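PDB 4Q63: uncharacterized protein Lpg0364 from Legionella pneumophila subsp. pneumophila, which is of unknown function but carries a PilZ-like domain and may bind cyclic-di-GMP. Local coordinates for residues Y9-K13 with F89-K93. Residues are numbered along the deposited sequence.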
loop_
_atom_site.group_PDB
_atom_site.type_symbol
_atom_site.label_atom_id
_atom_site.label_comp_id
_atom_site.label_asym_id
_atom_site.label_seq_id
_atom_site.Cartn_x
_atom_site.Cartn_y
_atom_site.Cartn_z
ATOM N N TYR A 9 -11.800 -7.183 8.356
ATOM C CA TYR A 9 -11.390 -6.163 7.395
ATOM C C TYR A 9 -11.567 -6.617 5.952
ATOM O O TYR A 9 -12.305 -7.561 5.673
ATOM C CB TYR A 9 -9.940 -5.739 7.635
ATOM C CG TYR A 9 -9.792 -4.662 8.681
ATOM C CD1 TYR A 9 -10.910 -4.032 9.217
ATOM C CD2 TYR A 9 -8.537 -4.262 9.125
ATOM C CE1 TYR A 9 -10.783 -3.040 10.174
ATOM C CE2 TYR A 9 -8.399 -3.270 10.081
ATOM C CZ TYR A 9 -9.525 -2.661 10.600
ATOM O OH TYR A 9 -9.394 -1.673 11.551
ATOM N N PHE A 10 -10.882 -5.936 5.038
ATOM C CA PHE A 10 -11.013 -6.236 3.618
ATOM C C PHE A 10 -9.788 -5.798 2.822
ATOM O O PHE A 10 -9.093 -4.855 3.197
ATOM C CB PHE A 10 -12.276 -5.581 3.045
ATOM C CG PHE A 10 -12.178 -4.086 2.901
ATOM C CD1 PHE A 10 -12.047 -3.504 1.651
ATOM C CD2 PHE A 10 -12.215 -3.262 4.015
ATOM C CE1 PHE A 10 -11.958 -2.132 1.519
ATOM C CE2 PHE A 10 -12.125 -1.890 3.886
ATOM C CZ PHE A 10 -11.996 -1.326 2.638
ATOM N N ARG A 11 -9.531 -6.494 1.722
ATOM C CA ARG A 11 -8.461 -6.124 0.812
ATOM C C ARG A 11 -9.079 -5.586 -0.466
ATOM O O ARG A 11 -10.187 -5.974 -0.843
ATOM C CB ARG A 11 -7.599 -7.336 0.484
ATOM C CG ARG A 11 -7.932 -8.548 1.319
ATOM C CD ARG A 11 -7.250 -9.799 0.804
ATOM N NE ARG A 11 -7.341 -10.876 1.784
ATOM C CZ ARG A 11 -8.412 -11.644 1.955
ATOM N NH1 ARG A 11 -8.402 -12.596 2.876
ATOM N NH2 ARG A 11 -9.493 -11.463 1.208
ATOM N N LEU A 12 -8.357 -4.696 -1.129
ATOM C CA LEU A 12 -8.805 -4.137 -2.399
ATOM C C LEU A 12 -7.774 -4.364 -3.497
ATOM O O LEU A 12 -6.582 -4.113 -3.311
ATOM C CB LEU A 12 -9.089 -2.641 -2.261
ATOM C CG LEU A 12 -10.421 -2.196 -1.652
ATOM C CD1 LEU A 12 -10.565 -0.676 -1.756
ATOM C CD2 LEU A 12 -11.594 -2.892 -2.327
ATOM N N LYS A 13 -8.236 -4.844 -4.640
ATOM C CA LYS A 13 -7.389 -4.977 -5.815
ATOM C C LYS A 13 -7.188 -3.582 -6.404
ATOM O O LYS A 13 -8.094 -2.751 -6.356
ATOM C CB LYS A 13 -8.050 -5.908 -6.834
ATOM C CG LYS A 13 -7.069 -6.694 -7.674
ATOM C CD LYS A 13 -6.314 -7.709 -6.826
ATOM C CE LYS A 13 -7.159 -8.949 -6.579
ATOM N NZ LYS A 13 -6.446 -9.951 -5.738
ATOM N N PHE A 89 -7.538 3.092 6.540
ATOM C CA PHE A 89 -8.804 2.385 6.560
ATOM C C PHE A 89 -9.948 3.244 6.036
ATOM O O PHE A 89 -10.744 2.792 5.216
ATOM C CB PHE A 89 -9.126 1.931 7.981
ATOM C CG PHE A 89 -10.508 1.356 8.130
ATOM C CD1 PHE A 89 -10.773 0.053 7.752
ATOM C CD2 PHE A 89 -11.544 2.126 8.634
ATOM C CE1 PHE A 89 -12.047 -0.478 7.887
ATOM C CE2 PHE A 89 -12.820 1.601 8.770
ATOM C CZ PHE A 89 -13.069 0.297 8.396
ATOM N N LEU A 90 -10.028 4.479 6.512
ATOM C CA LEU A 90 -11.105 5.378 6.113
ATOM C C LEU A 90 -11.039 5.762 4.637
ATOM O O LEU A 90 -12.069 5.947 3.994
ATOM C CB LEU A 90 -11.100 6.625 6.989
ATOM C CG LEU A 90 -11.447 6.349 8.452
ATOM C CD1 LEU A 90 -11.500 7.637 9.252
ATOM C CD2 LEU A 90 -12.776 5.607 8.550
ATOM N N VAL A 91 -9.827 5.880 4.101
ATOM C CA VAL A 91 -9.644 6.220 2.692
ATOM C C VAL A 91 -10.055 5.025 1.825
ATOM O O VAL A 91 -10.731 5.174 0.807
ATOM C CB VAL A 91 -8.177 6.610 2.397
ATOM C CG1 VAL A 91 -7.976 6.872 0.902
ATOM C CG2 VAL A 91 -7.787 7.833 3.206
ATOM N N LEU A 92 -9.647 3.841 2.244
ATOM C CA LEU A 92 -10.017 2.612 1.549
ATOM C C LEU A 92 -11.513 2.349 1.595
ATOM O O LEU A 92 -12.086 1.864 0.625
ATOM C CB LEU A 92 -9.264 1.423 2.140
ATOM C CG LEU A 92 -7.761 1.471 1.874
ATOM C CD1 LEU A 92 -7.090 0.287 2.547
ATOM C CD2 LEU A 92 -7.451 1.521 0.369
ATOM N N LYS A 93 -12.147 2.673 2.719
ATOM C CA LYS A 93 -13.592 2.513 2.847
ATOM C C LYS A 93 -14.322 3.490 1.927
ATOM O O LYS A 93 -15.414 3.197 1.413
ATOM C CB LYS A 93 -14.035 2.726 4.296
ATOM C CG LYS A 93 -15.537 2.566 4.514
ATOM C CD LYS A 93 -15.938 2.932 5.933
ATOM C CE LYS A 93 -17.453 2.966 6.081
ATOM N NZ LYS A 93 -17.870 3.489 7.410
#
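The side chains of Y9, F10 and L12 meet F89 and L92 on one side of helix 82-100. F89, in a t rotamer, projects from the helix toward the N-terminal segment, where Y9 CE1 comes within 3.7 Å of F89 CE1. The two ring planes lie at 29° with centroids 5.2 Å apart, slid so far that they barely overlap. F10 adopts chi1 near +60° (p), which brings its ring edge to the helix: F10 CZ sits 3.9 Å from L92 CB and 3.8 Å from L92 O, and F10 CE2 is 4.2 Å from F89 CE1. R96, further along the helix, makes a cation-pi contact with the same ring. Deeper in, L12 and L92 are both m,t rotamers; L12 CD1 lies 3.8 Å from L92 O and, more loosely, 4.4 Å from L92 CD2, while L92 also packs on I32 and I56. Strand 12-13 pairs with strand 25-33, so these contacts dock the C-terminal helix against the antiparallel beta-barrel characteristic of PilZ-like domains.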